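Long-range contacts in stress response kinase A (Escherichia coli, PDB 1ZYL), which phosphorylates itself and other proteins on serine and threonine with ATP, and probably protects cells against stress linked to reactive oxygen species: residues Thr135-Phe141 and Thr194-Leu198; Leu165-Leu170 and Leu297-Trp303. All blocks are in the same frame, centred on the assembly; numbering follows the deposited sequence.

Interaction 1: Thr135-Phe141 and Thr194-Leu198; sequences TGRKQLF and TVLRL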
loop_
_atom_site.group_PDB
_atom_site.type_symbol
_atom_site.label_atom_id
_atom_site.label_comp_id
_atom_site.label_asym_id
_atom_site.label_seq_id
_atom_site.Cartn_x
_atom_site.Cartn_y
_atom_site.Cartn_z
ATOM N N THR A 135 -0.248 1.637 -18.479
ATOM C CA THR A 135 -1.267 0.587 -18.503
ATOM C C THR A 135 -2.394 1.046 -17.604
ATOM O O THR A 135 -3.539 1.192 -18.024
ATOM C CB THR A 135 -0.746 -0.738 -17.912
ATOM O OG1 THR A 135 0.400 -1.185 -18.649
ATOM C CG2 THR A 135 -1.819 -1.800 -17.968
ATOM N N GLY A 136 -2.037 1.282 -16.349
ATOM C CA GLY A 136 -3.002 1.715 -15.363
ATOM C C GLY A 136 -3.941 2.808 -15.817
ATOM O O GLY A 136 -5.032 2.942 -15.268
ATOM N N ARG A 137 -3.551 3.603 -16.805
ATOM C CA ARG A 137 -4.456 4.659 -17.236
ATOM C C ARG A 137 -5.502 4.203 -18.250
ATOM O O ARG A 137 -6.480 4.912 -18.483
ATOM C CB ARG A 137 -3.684 5.871 -17.778
ATOM C CG ARG A 137 -2.655 5.593 -18.862
ATOM C CD ARG A 137 -2.168 6.913 -19.448
ATOM N NE ARG A 137 -2.043 7.939 -18.415
ATOM C CZ ARG A 137 -1.028 8.043 -17.559
ATOM N NH1 ARG A 137 -0.010 7.190 -17.599
ATOM N NH2 ARG A 137 -1.051 8.992 -16.634
ATOM N N LYS A 138 -5.315 3.017 -18.825
ATOM C CA LYS A 138 -6.264 2.498 -19.804
ATOM C C LYS A 138 -7.725 2.451 -19.309
ATOM O O LYS A 138 -8.656 2.702 -20.078
ATOM C CB LYS A 138 -5.797 1.126 -20.285
ATOM C CG LYS A 138 -4.475 1.194 -21.065
ATOM C CD LYS A 138 -3.993 -0.180 -21.490
ATOM C CE LYS A 138 -2.651 -0.106 -22.192
ATOM N NZ LYS A 138 -2.139 -1.466 -22.553
ATOM N N GLN A 139 -7.923 2.127 -18.035
ATOM C CA GLN A 139 -9.255 2.102 -17.429
ATOM C C GLN A 139 -9.131 2.181 -15.920
ATOM O O GLN A 139 -8.066 1.915 -15.371
ATOM C CB GLN A 139 -10.054 0.859 -17.833
ATOM C CG GLN A 139 -9.260 -0.411 -17.942
ATOM C CD GLN A 139 -10.115 -1.575 -18.390
ATOM O OE1 GLN A 139 -9.607 -2.561 -18.930
ATOM N NE2 GLN A 139 -11.423 -1.472 -18.161
ATOM N N LEU A 140 -10.223 2.565 -15.265
ATOM C CA LEU A 140 -10.264 2.733 -13.814
ATOM C C LEU A 140 -10.995 1.630 -13.063
ATOM O O LEU A 140 -11.980 1.075 -13.545
ATOM C CB LEU A 140 -10.944 4.062 -13.476
ATOM C CG LEU A 140 -10.148 5.356 -13.300
ATOM C CD1 LEU A 140 -8.778 5.263 -13.932
ATOM C CD2 LEU A 140 -10.939 6.481 -13.895
ATOM N N PHE A 141 -10.524 1.319 -11.865
ATOM C CA PHE A 141 -11.200 0.314 -11.059
ATOM C C PHE A 141 -12.653 0.789 -10.914
ATOM O O PHE A 141 -12.965 1.961 -11.145
ATOM C CB PHE A 141 -10.527 0.203 -9.687
ATOM C CG PHE A 141 -9.157 -0.423 -9.732
ATOM C CD1 PHE A 141 -8.099 0.136 -9.029
ATOM C CD2 PHE A 141 -8.930 -1.590 -10.466
ATOM C CE1 PHE A 141 -6.832 -0.455 -9.052
ATOM C CE2 PHE A 141 -7.656 -2.198 -10.496
ATOM C CZ PHE A 141 -6.612 -1.630 -9.789
ATOM N N THR A 194 -5.336 13.855 -12.592
ATOM C CA THR A 194 -5.663 12.660 -13.348
ATOM C C THR A 194 -5.672 11.449 -12.424
ATOM O O THR A 194 -4.819 11.325 -11.542
ATOM C CB THR A 194 -4.636 12.419 -14.486
ATOM O OG1 THR A 194 -4.655 13.529 -15.396
ATOM C CG2 THR A 194 -4.966 11.130 -15.245
ATOM N N VAL A 195 -6.639 10.559 -12.627
ATOM C CA VAL A 195 -6.755 9.364 -11.806
ATOM C C VAL A 195 -6.483 8.135 -12.656
ATOM O O VAL A 195 -6.876 8.082 -13.826
ATOM C CB VAL A 195 -8.173 9.244 -11.166
ATOM C CG1 VAL A 195 -8.755 10.619 -10.927
ATOM C CG2 VAL A 195 -9.091 8.420 -12.040
ATOM N N LEU A 196 -5.808 7.151 -12.072
ATOM C CA LEU A 196 -5.500 5.920 -12.783
ATOM C C LEU A 196 -5.242 4.803 -11.789
ATOM O O LEU A 196 -5.120 5.047 -10.595
ATOM C CB LEU A 196 -4.260 6.099 -13.659
ATOM C CG LEU A 196 -3.026 6.463 -12.833
ATOM C CD1 LEU A 196 -1.734 6.146 -13.590
ATOM C CD2 LEU A 196 -3.124 7.928 -12.454
ATOM N N ARG A 197 -5.163 3.578 -12.296
ATOM C CA ARG A 197 -4.901 2.414 -11.468
ATOM C C ARG A 197 -3.466 2.529 -10.987
ATOM O O ARG A 197 -2.554 2.597 -11.806
ATOM C CB ARG A 197 -5.077 1.130 -12.283
ATOM C CG ARG A 197 -6.502 0.630 -12.349
ATOM C CD ARG A 197 -6.927 0.288 -13.771
ATOM N NE ARG A 197 -6.339 -0.925 -14.326
ATOM C CZ ARG A 197 -6.256 -1.163 -15.631
ATOM N NH1 ARG A 197 -5.717 -2.279 -16.090
ATOM N NH2 ARG A 197 -6.702 -0.263 -16.487
ATOM N N LEU A 198 -3.278 2.543 -9.665
ATOM C CA LEU A 198 -1.955 2.671 -9.051
ATOM C C LEU A 198 -1.523 1.416 -8.334
ATOM O O LEU A 198 -2.335 0.537 -8.053
ATOM C CB LEU A 198 -1.962 3.782 -8.015
ATOM C CG LEU A 198 -2.398 5.160 -8.474
ATOM C CD1 LEU A 198 -2.701 6.023 -7.259
ATOM C CD2 LEU A 198 -1.304 5.756 -9.360
#

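Interaction 2: Leu165-Leu170 and Leu297-Trp303; sequences LIPSGL and LTGEDYW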
loop_
_atom_site.group_PDB
_atom_site.type_symbol
_atom_site.label_atom_id
_atom_site.label_comp_id
_atom_site.label_asym_id
_atom_site.label_seq_id
_atom_site.Cartn_x
_atom_site.Cartn_y
_atom_site.Cartn_z
ATOM N N LEU A 165 -9.218 2.338 22.520
ATOM C CA LEU A 165 -7.790 2.056 22.552
ATOM C C LEU A 165 -6.911 3.292 22.743
ATOM O O LEU A 165 -5.697 3.185 22.906
ATOM C CB LEU A 165 -7.403 1.328 21.271
ATOM C CG LEU A 165 -6.290 0.298 21.393
ATOM C CD1 LEU A 165 -6.613 -0.657 22.524
ATOM C CD2 LEU A 165 -6.158 -0.454 20.091
ATOM N N ILE A 166 -7.530 4.465 22.713
ATOM C CA ILE A 166 -6.820 5.721 22.898
ATOM C C ILE A 166 -6.978 6.121 24.361
ATOM O O ILE A 166 -8.093 6.266 24.842
ATOM C CB ILE A 166 -7.440 6.842 22.016
ATOM C CG1 ILE A 166 -7.243 6.525 20.524
ATOM C CG2 ILE A 166 -6.829 8.188 22.371
ATOM C CD1 ILE A 166 -8.039 7.427 19.574
ATOM N N PRO A 167 -5.868 6.272 25.098
ATOM C CA PRO A 167 -5.942 6.665 26.511
ATOM C C PRO A 167 -6.922 7.818 26.749
ATOM O O PRO A 167 -6.824 8.876 26.120
ATOM C CB PRO A 167 -4.505 7.060 26.826
ATOM C CG PRO A 167 -3.726 6.047 26.062
ATOM C CD PRO A 167 -4.480 5.950 24.720
ATOM N N SER A 168 -7.869 7.612 27.656
ATOM C CA SER A 168 -8.865 8.635 27.963
ATOM C C SER A 168 -8.223 9.938 28.435
ATOM O O SER A 168 -7.199 9.916 29.123
ATOM C CB SER A 168 -9.812 8.121 29.045
ATOM O OG SER A 168 -9.089 7.780 30.223
ATOM N N GLY A 169 -8.837 11.071 28.091
ATOM C CA GLY A 169 -8.280 12.349 28.506
ATOM C C GLY A 169 -6.833 12.427 28.052
ATOM O O GLY A 169 -5.886 12.331 28.832
ATOM N N LEU A 170 -6.693 12.599 26.752
ATOM C CA LEU A 170 -5.429 12.664 26.045
ATOM C C LEU A 170 -6.024 12.470 24.653
ATOM O O LEU A 170 -5.469 12.884 23.636
ATOM C CB LEU A 170 -4.538 11.496 26.465
ATOM C CG LEU A 170 -3.483 11.006 25.472
ATOM C CD1 LEU A 170 -2.206 10.602 26.202
ATOM C CD2 LEU A 170 -4.052 9.831 24.679
ATOM N N LEU A 297 0.964 0.466 20.838
ATOM C CA LEU A 297 -0.311 1.046 20.437
ATOM C C LEU A 297 -1.196 1.340 21.643
ATOM O O LEU A 297 -2.108 2.152 21.561
ATOM C CB LEU A 297 -1.038 0.102 19.475
ATOM C CG LEU A 297 -1.801 0.716 18.295
ATOM C CD1 LEU A 297 -2.912 1.613 18.789
ATOM C CD2 LEU A 297 -0.836 1.505 17.425
ATOM N N THR A 298 -0.914 0.696 22.769
ATOM C CA THR A 298 -1.717 0.891 23.966
ATOM C C THR A 298 -1.283 1.994 24.934
ATOM O O THR A 298 -2.128 2.572 25.615
ATOM C CB THR A 298 -1.848 -0.448 24.734
ATOM O OG1 THR A 298 -3.164 -0.971 24.527
ATOM C CG2 THR A 298 -1.592 -0.268 26.232
ATOM N N GLY A 299 0.014 2.289 25.000
ATOM C CA GLY A 299 0.495 3.312 25.920
ATOM C C GLY A 299 0.229 4.752 25.515
ATOM O O GLY A 299 -0.196 5.016 24.394
ATOM N N GLU A 300 0.478 5.691 26.429
ATOM C CA GLU A 300 0.268 7.111 26.144
ATOM C C GLU A 300 1.373 7.643 25.262
ATOM O O GLU A 300 1.106 8.306 24.265
ATOM C CB GLU A 300 0.292 7.954 27.405
ATOM C CG GLU A 300 -0.513 7.456 28.550
ATOM C CD GLU A 300 -0.373 8.386 29.724
ATOM O OE1 GLU A 300 -1.197 9.323 29.840
ATOM O OE2 GLU A 300 0.584 8.194 30.512
ATOM N N ASP A 301 2.617 7.384 25.658
ATOM C CA ASP A 301 3.777 7.850 24.900
ATOM C C ASP A 301 3.455 7.859 23.419
ATOM O O ASP A 301 3.629 8.864 22.735
ATOM C CB ASP A 301 4.994 6.944 25.135
ATOM C CG ASP A 301 5.557 7.060 26.542
ATOM O OD1 ASP A 301 4.844 6.693 27.499
ATOM O OD2 ASP A 301 6.715 7.513 26.691
ATOM N N TYR A 302 2.963 6.727 22.940
ATOM C CA TYR A 302 2.616 6.576 21.543
ATOM C C TYR A 302 1.553 7.561 21.072
ATOM O O TYR A 302 1.692 8.154 20.008
ATOM C CB TYR A 302 2.162 5.143 21.287
ATOM C CG TYR A 302 1.766 4.876 19.863
ATOM C CD1 TYR A 302 0.430 4.857 19.487
ATOM C CD2 TYR A 302 2.735 4.680 18.880
ATOM C CE1 TYR A 302 0.065 4.651 18.164
ATOM C CE2 TYR A 302 2.383 4.474 17.555
ATOM C CZ TYR A 302 1.046 4.462 17.203
ATOM O OH TYR A 302 0.687 4.279 15.888
ATOM N N TRP A 303 0.494 7.741 21.853
ATOM C CA TRP A 303 -0.559 8.674 21.456
ATOM C C TRP A 303 -0.184 10.126 21.667
ATOM O O TRP A 303 -0.855 11.018 21.167
ATOM C CB TRP A 303 -1.882 8.355 22.159
ATOM C CG TRP A 303 -2.443 7.079 21.666
ATOM C CD1 TRP A 303 -2.261 5.846 22.209
ATOM C CD2 TRP A 303 -3.147 6.874 20.437
ATOM N NE1 TRP A 303 -2.798 4.881 21.394
ATOM C CE2 TRP A 303 -3.348 5.484 20.297
ATOM C CE3 TRP A 303 -3.625 7.730 19.435
ATOM C CZ2 TRP A 303 -4.004 4.928 19.198
ATOM C CZ3 TRP A 303 -4.279 7.175 18.339
ATOM C CH2 TRP A 303 -4.460 5.786 18.232
#

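Interaction 1: Thr135-Phe141 and Thr194-Leu198
This contact lies in the C-terminal lobe of a protein-kinase-like fold of the APH family. The end of helix 119-136 and the turn after it meet the short strand 196-197, which leads toward D201, the probable proton acceptor. R197 is the main partner. R197 N donates to G136 O at 3.0 Å, with an N-H...O angle of 164°. Here G136 sits against the strand: its CA lies over one face of the R197 guanidinium, and a CB on it would clash with R197 O. T135 O is already taken by K138 N at 2.7 Å, within the turn. R197 NH2 donates to Q139 O at 2.8 Å. The place of Q139 O is less sure, because it sits too close to R197 CD in the model. R197 NH1 is satisfied outside the segments, by Q76 OE1. The side chain of R197 also has an apolar part: its CG lies 3.4 Å from the centroid of the F141 ring, over the face, a CH-pi contact. F141 N is hydrogen-bonded to N223 OD1. D80 accepts from T135 OG1 and forms a salt bridge with K138 NZ. L196 and L198 hydrogen-bond through their backbones with G224 and R222. L140 CD2 touches V195 CG2 at 3.3 Å, at the more exposed margin. The chemistry implies a join of mixed character: one arginine ties the turn to the strand by its backbone N, its guanidinium and its aliphatic chain.

Interaction 2: Leu165-Leu170 and Leu297-Trp303
This is a loop-to-helix contact in the helical C-terminal lobe of the kinase-like fold. The loop between helices 149-161 and 171-188 packs on the start of helix 300-316. L165 comes first. L165 CD2 meets L297 CD1 at 4.1 Å, and L165 CD1 lies 4.0 Å from T298 OG1. I166 follows and lies over one face of the W303 indole. I166 CG1 is 3.6 Å from the centroid of the six-membered ring of W303, a CH-pi contact. P167 points toward the helix start, and its CD reaches W303 CD1 at 3.4 Å. S168 and G169 turn the loop out of reach. L170, at the N-cap position of helix 171-188, comes back to helix 300-316: its CD1 touches E300 CB at 3.8 Å and its CD2 touches W303 CB at 3.6 Å. F174 of helix 171-188 meets W303 edge-to-face. The contact is largely apolar, and the indole finds its polar partner within its own segment: W303 NE1 donates to L297 O at 2.8 Å.

How the interactions relate
From the N terminus, the chain builds the five-stranded sheet, then runs along helix 119-136 into 135-141. It passes helix 149-161 and reaches 165-170, the first half of interaction 2. Helix 171-188 carries it back to 194-198, where interaction 1 closes a largely helical loop of 52 residues. Interaction 2 closes at 297-303 a loop of 126 residues that includes 194-198, so the two cross. The contacts, centres 39 Å apart, lie on opposite sides of the chain's centre and do not touch. Interaction 1 joins helix 119-136 to strand 196-197; its F141 side chain is about 11 Å from that of D201. Interaction 2 joins the start of helix 300-316 to the loop between helices 149-161 and 171-188.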